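Side-chain contacts in putative rRNA methyltransferase (Sorangium cellulosum, PDB 4RWZ), which probably methylates an adenine of 16S ribosomal RNA in the 30S subunit, conferring resistance to aminoglycoside antibiotics: residues A[15-18]-A[19-23]; A[92-95]-A[96-99]; A[108-111]-A[112-115]. One frame throughout, in Å; residues are numbered along the deposited sequence.

Overall arrangement
Each contact joins consecutive residues, so only short turns are closed: the three follow one another in series along the chain, and none nests in or crosses another. Contact 1 comes first, on helix 14-21 and the residues just after it, at the surface. Contact 2 follows in the loop after strand 80-84, where a beta turn leads into strand 98-104. That strand runs on toward helix 108-115, which holds contact 3. Contacts 1 and 2, with centres about 12 Å apart, touch mainly through leucine side chains and so tie the N-terminal helix to the turn before strand 98-104. Contact 3 lies on the opposite side of the chain's centre, its centre about 22 Å from that of contact 2.

Contact 1 (A[15-18]-A[19-23]); sequences ADLE and AKLAG
Leu17 has its CG swung opposite the backbone N (chi1 178°), whereas Leu21 carries its CG opposite the carbonyl carbon (chi1 -75°); these different settings let the two side chains meet one helical turn apart. They cross obliquely, with the branch carbon CG of Leu17 3.9 Å from the methyl CD1 of Leu21. The same pair is joined through the backbone: Leu21 N donates to Leu17 O at 2.9 Å, and Leu21 CG lies 3.5 Å from Leu17 O. On the other flank, Ala19 N bonds to Ala15 O at 3.0 Å, and Ala19 CB rests 3.3 Å from Asp16 O. The i to i-4 bond from Ala22 N to Glu18 O, at 3.2 Å, closes the helix end, although Ala22 itself has already left helical backbone angles. The acidic ends turn back toward the start of the helix: Asp16 OD2 accepts from the backbone N of Thr13, and Glu18 OE2 forms a salt bridge with Arg14. Leu17 is buried and Leu21 partly so, both packed against Tyr50 of strand 49-55 and Leu97 of the loop before strand 98-104, while Ala15, Glu18 and Ala19 are exposed.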
loop_
_atom_site.group_PDB
_atom_site.type_symbol
_atom_site.label_atom_id
_atom_site.label_comp_id
_atom_site.label_asym_id
_atom_site.label_seq_id
_atom_site.Cartn_x
_atom_site.Cartn_y
_atom_site.Cartn_z
ATOM N N ALA A 15 7.875 18.966 -1.073
ATOM C CA ALA A 15 8.887 19.454 -2.015
ATOM C C ALA A 15 10.122 18.552 -2.037
ATOM O O ALA A 15 10.699 18.336 -3.095
ATOM C CB ALA A 15 9.285 20.921 -1.705
ATOM N N ASP A 16 10.507 18.025 -0.871
ATOM C CA ASP A 16 11.576 17.032 -0.768
ATOM C C ASP A 16 11.223 15.796 -1.580
ATOM O O ASP A 16 12.029 15.287 -2.355
ATOM C CB ASP A 16 11.744 16.584 0.683
ATOM C CG ASP A 16 12.324 17.651 1.565
ATOM O OD1 ASP A 16 12.969 18.572 1.022
ATOM O OD2 ASP A 16 12.116 17.568 2.800
ATOM N N LEU A 17 9.993 15.327 -1.399
ATOM C CA LEU A 17 9.525 14.137 -2.082
ATOM C C LEU A 17 9.474 14.418 -3.576
ATOM O O LEU A 17 9.996 13.633 -4.386
ATOM C CB LEU A 17 8.142 13.704 -1.554
ATOM C CG LEU A 17 7.523 12.471 -2.232
ATOM C CD1 LEU A 17 8.495 11.262 -2.151
ATOM C CD2 LEU A 17 6.162 12.121 -1.646
ATOM N N GLU A 18 8.904 15.562 -3.949
ATOM C CA GLU A 18 8.811 15.903 -5.372
ATOM C C GLU A 18 10.174 15.995 -6.052
ATOM O O GLU A 18 10.312 15.699 -7.238
ATOM C CB GLU A 18 8.004 17.185 -5.582
ATOM C CG GLU A 18 6.513 16.956 -5.466
ATOM C CD GLU A 18 5.704 18.246 -5.470
ATOM O OE1 GLU A 18 6.325 19.337 -5.503
ATOM O OE2 GLU A 18 4.450 18.163 -5.443
ATOM N N ALA A 19 11.182 16.393 -5.293
ATOM C CA ALA A 19 12.538 16.457 -5.807
ATOM C C ALA A 19 13.030 15.062 -6.177
ATOM O O ALA A 19 13.744 14.896 -7.165
ATOM C CB ALA A 19 13.453 17.091 -4.783
ATOM N N LYS A 20 12.662 14.066 -5.368
ATOM C CA LYS A 20 13.058 12.677 -5.616
ATOM C C LYS A 20 12.250 12.020 -6.726
ATOM O O LYS A 20 12.785 11.227 -7.485
ATOM C CB LYS A 20 12.941 11.833 -4.344
ATOM C CG LYS A 20 13.844 12.286 -3.213
ATOM C CD LYS A 20 15.307 12.107 -3.565
ATOM C CE LYS A 20 16.183 12.560 -2.414
ATOM N NZ LYS A 20 17.373 11.698 -2.284
ATOM N N LEU A 21 10.964 12.349 -6.800
ATOM C CA LEU A 21 10.062 11.778 -7.786
ATOM C C LEU A 21 10.444 12.173 -9.188
ATOM O O LEU A 21 10.296 11.382 -10.125
ATOM C CB LEU A 21 8.628 12.252 -7.526
ATOM C CG LEU A 21 7.951 11.573 -6.335
ATOM C CD1 LEU A 21 6.572 12.152 -6.030
ATOM C CD2 LEU A 21 7.842 10.083 -6.584
ATOM N N ALA A 22 10.918 13.406 -9.328
ATOM C CA ALA A 22 11.243 13.962 -10.632
ATOM C C ALA A 22 12.132 12.998 -11.391
ATOM O O ALA A 22 13.123 12.501 -10.848
ATOM C CB ALA A 22 11.928 15.310 -10.475
ATOM N N GLY A 23 11.750 12.685 -12.627
ATOM C CA GLY A 23 12.557 11.792 -13.442
ATOM C C GLY A 23 11.956 10.410 -13.575
ATOM O O GLY A 23 12.228 9.701 -14.540
#

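Contact 2 (A[92-95]-A[96-99]); sequences EELA and GLAH
The flat carbonyl group of Leu94 receives Leu97 N from above its plane, 35° out of it, in a hydrogen bond of 3.2 Å that is fairly straight at hydrogen (150°). Leu97 CG also comes to 3.5 Å of this Leu94 O, so a polar N-H and an apolar branch of one residue crowd the same oxygen. At the neighbouring carbonyl, the branch carbon CG of Leu97 lies 3.9 Å from Ala95 O. These positions follow from a type II beta turn running from Leu94 to Leu97, in which Gly96 occupies the third position with a positive phi of 67°, as that turn type needs. Before the turn, a short 3-10 segment ends with Ala95 N bonded to Glu92 O at 2.9 Å. Leu97 then folds back over the segment it has just left: its methyl CD1 stands 3.7 Å from Glu93 O and 3.9 Å from Leu94 CA, and meets Leu94 CD2 at 4.2 Å. Beyond the two segments, both leucines touch Leu17 of helix 14-21. Chemically, the contact is one backbone bond flanked by the side chains of Leu94 and Leu97: the one cross-segment hydrogen bond fixes the turn, while other carbonyls are answered by arginines, with Arg14 NH1 donating to the backbone oxygens of Glu93 and Ala95, and Arg130 NH2 to that of Leu97. Such guanidinium partners would probably offset the polarity of the carbonyls of the turn.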
loop_
_atom_site.group_PDB
_atom_site.type_symbol
_atom_site.label_atom_id
_atom_site.label_comp_id
_atom_site.label_asym_id
_atom_site.label_seq_id
_atom_site.Cartn_x
_atom_site.Cartn_y
_atom_site.Cartn_z
ATOM N N GLU A 92 -0.128 13.220 4.074
ATOM C CA GLU A 92 -0.745 13.958 2.969
ATOM C C GLU A 92 0.201 14.131 1.794
ATOM O O GLU A 92 -0.261 14.268 0.653
ATOM C CB GLU A 92 -1.264 15.332 3.462
ATOM C CG GLU A 92 -0.142 16.192 3.973
ATOM C CD GLU A 92 -0.612 17.511 4.558
ATOM O OE1 GLU A 92 -1.847 17.701 4.715
ATOM O OE2 GLU A 92 0.268 18.357 4.865
ATOM N N GLU A 93 1.514 14.093 2.052
ATOM C CA GLU A 93 2.499 14.210 0.981
ATOM C C GLU A 93 2.353 13.095 -0.076
ATOM O O GLU A 93 2.840 13.231 -1.198
ATOM C CB GLU A 93 3.919 14.144 1.554
ATOM C CG GLU A 93 4.296 15.346 2.429
ATOM C CD GLU A 93 3.892 15.182 3.865
ATOM O OE1 GLU A 93 3.061 14.303 4.179
ATOM O OE2 GLU A 93 4.403 15.945 4.713
ATOM N N LEU A 94 1.724 11.984 0.296
ATOM C CA LEU A 94 1.584 10.869 -0.672
ATOM C C LEU A 94 0.279 10.965 -1.436
ATOM O O LEU A 94 0.026 10.183 -2.355
ATOM C CB LEU A 94 1.645 9.516 0.031
ATOM C CG LEU A 94 2.922 9.214 0.791
ATOM C CD1 LEU A 94 2.770 7.846 1.450
ATOM C CD2 LEU A 94 4.107 9.232 -0.174
ATOM N N ALA A 95 -0.547 11.940 -1.111
ATOM C CA ALA A 95 -1.855 12.017 -1.779
ATOM C C ALA A 95 -1.799 12.104 -3.274
ATOM O O ALA A 95 -1.027 12.889 -3.815
ATOM C CB ALA A 95 -2.691 13.205 -1.206
ATOM N N GLY A 96 -2.624 11.281 -3.945
ATOM C CA GLY A 96 -2.756 11.325 -5.382
ATOM C C GLY A 96 -1.529 10.894 -6.162
ATOM O O GLY A 96 -1.491 11.119 -7.355
ATOM N N LEU A 97 -0.546 10.246 -5.536
ATOM C CA LEU A 97 0.672 9.914 -6.274
ATOM C C LEU A 97 0.716 8.560 -6.975
ATOM O O LEU A 97 1.411 8.434 -7.997
ATOM C CB LEU A 97 1.911 9.958 -5.362
ATOM C CG LEU A 97 2.365 11.289 -4.779
ATOM C CD1 LEU A 97 3.677 11.001 -4.012
ATOM C CD2 LEU A 97 2.561 12.344 -5.853
ATOM N N ALA A 98 0.054 7.529 -6.430
ATOM C CA ALA A 98 0.394 6.149 -6.869
ATOM C C ALA A 98 -0.245 5.787 -8.190
ATOM O O ALA A 98 -1.442 5.968 -8.358
ATOM C CB ALA A 98 0.001 5.077 -5.790
ATOM N N HIS A 99 0.556 5.271 -9.127
ATOM C CA HIS A 99 -0.000 4.560 -10.290
ATOM C C HIS A 99 -0.440 3.175 -9.860
ATOM O O HIS A 99 -1.393 2.634 -10.411
ATOM C CB HIS A 99 1.056 4.384 -11.390
ATOM C CG HIS A 99 1.455 5.660 -12.033
ATOM N ND1 HIS A 99 2.381 6.518 -11.481
ATOM C CD2 HIS A 99 1.041 6.236 -13.191
ATOM C CE1 HIS A 99 2.528 7.565 -12.276
ATOM N NE2 HIS A 99 1.718 7.422 -13.309
#

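Contact 3 (A[108-111]-A[112-115]); sequences ASLL and SALV
Ser112 and Ala108, both buried, form the tight side of this helical turn. Ser112 OG sits opposite its own carbonyl carbon (chi1 -58°) and therefore turns back along the helix, donating to Ala108 O at 2.8 Å. Ser112 N reaches the same oxygen, also at 2.8 Å, and the two donors arrive from opposite faces of the carbonyl plane. Two bonds thus grip Ala108 O, and the one from OG holds the Ser112 side chain in its chi1 setting. Burial continues at the helix end: Val115 N bonds to Leu111 O at 3.1 Å, and Val115 CG2, in the crowded position between its backbone N and carbonyl carbon, lies 3.4 Å from that oxygen. The side chains of this pair meet less closely, Leu111 CD1 lying 4.3 Å from Val115 CG1. In the chain, helix 108-115 follows strand 98-104 and precedes helix 119-127 and strand 133-139. The two strands are parallel neighbours, so the helices belong to a beta-alpha-beta crossover of the Rossmann-like methyltransferase fold. Leu111, Leu114 and Val115 all pack against Leu139 of strand 133-139. The more open side holds Leu110 and Ser109, both partly exposed. The methyl CD1 of Leu110 comes to 4.3 Å from Ala113 CB and 4.4 Å from Leu114 CG, and Leu110 and Ala113 also meet Val121 of helix 119-127. Ser109 contributes its carbonyl O to Ala113 N at 3.1 Å, while its backbone N donates to Asp146 OD1 of a nearby loop.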
loop_
_atom_site.group_PDB
_atom_site.type_symbol
_atom_site.label_atom_id
_atom_site.label_comp_id
_atom_site.label_asym_id
_atom_site.label_seq_id
_atom_site.Cartn_x
_atom_site.Cartn_y
_atom_site.Cartn_z
ATOM N N ALA A 108 -5.298 -9.199 9.690
ATOM C CA ALA A 108 -6.762 -9.414 9.679
ATOM C C ALA A 108 -7.600 -8.144 9.685
ATOM O O ALA A 108 -8.677 -8.074 9.077
ATOM C CB ALA A 108 -7.154 -10.292 10.839
ATOM N N SER A 109 -7.135 -7.148 10.426
ATOM C CA SER A 109 -7.928 -5.917 10.549
ATOM C C SER A 109 -8.094 -5.203 9.212
ATOM O O SER A 109 -9.180 -4.752 8.874
ATOM C CB SER A 109 -7.280 -4.983 11.547
ATOM O OG SER A 109 -7.722 -5.365 12.832
ATOM N N LEU A 110 -6.995 -5.126 8.458
ATOM C CA LEU A 110 -6.999 -4.476 7.142
ATOM C C LEU A 110 -7.610 -5.352 6.114
ATOM O O LEU A 110 -8.280 -4.856 5.205
ATOM C CB LEU A 110 -5.581 -4.115 6.716
ATOM C CG LEU A 110 -5.395 -3.399 5.356
ATOM C CD1 LEU A 110 -6.408 -2.233 5.212
ATOM C CD2 LEU A 110 -3.965 -2.870 5.322
ATOM N N LEU A 111 -7.393 -6.653 6.225
ATOM C CA LEU A 111 -8.082 -7.623 5.393
ATOM C C LEU A 111 -9.584 -7.435 5.532
ATOM O O LEU A 111 -10.319 -7.384 4.535
ATOM C CB LEU A 111 -7.712 -9.051 5.831
ATOM C CG LEU A 111 -8.476 -10.223 5.200
ATOM C CD1 LEU A 111 -8.282 -10.238 3.687
ATOM C CD2 LEU A 111 -8.020 -11.566 5.817
ATOM N N SER A 112 -10.042 -7.363 6.776
ATOM C CA SER A 112 -11.483 -7.156 6.972
ATOM C C SER A 112 -11.994 -5.873 6.337
ATOM O O SER A 112 -13.080 -5.828 5.763
ATOM C CB SER A 112 -11.837 -7.104 8.461
ATOM O OG SER A 112 -11.423 -8.311 9.040
ATOM N N ALA A 113 -11.219 -4.814 6.475
ATOM C CA ALA A 113 -11.608 -3.528 5.922
ATOM C C ALA A 113 -11.756 -3.655 4.398
ATOM O O ALA A 113 -12.549 -2.927 3.799
ATOM C CB ALA A 113 -10.563 -2.417 6.308
ATOM N N LEU A 114 -10.980 -4.540 3.739
ATOM C CA LEU A 114 -11.077 -4.635 2.261
ATOM C C LEU A 114 -12.203 -5.556 1.803
ATOM O O LEU A 114 -12.732 -5.439 0.649
ATOM C CB LEU A 114 -9.732 -5.166 1.641
ATOM C CG LEU A 114 -8.537 -4.225 1.894
ATOM C CD1 LEU A 114 -7.208 -5.021 1.565
ATOM C CD2 LEU A 114 -8.613 -3.022 0.993
ATOM N N VAL A 115 -12.601 -6.487 2.678
ATOM C CA VAL A 115 -13.640 -7.453 2.250
ATOM C C VAL A 115 -15.017 -7.217 2.855
ATOM O O VAL A 115 -16.001 -7.786 2.349
ATOM C CB VAL A 115 -13.230 -8.932 2.443
ATOM C CG1 VAL A 115 -11.901 -9.211 1.689
ATOM C CG2 VAL A 115 -13.086 -9.284 3.908
#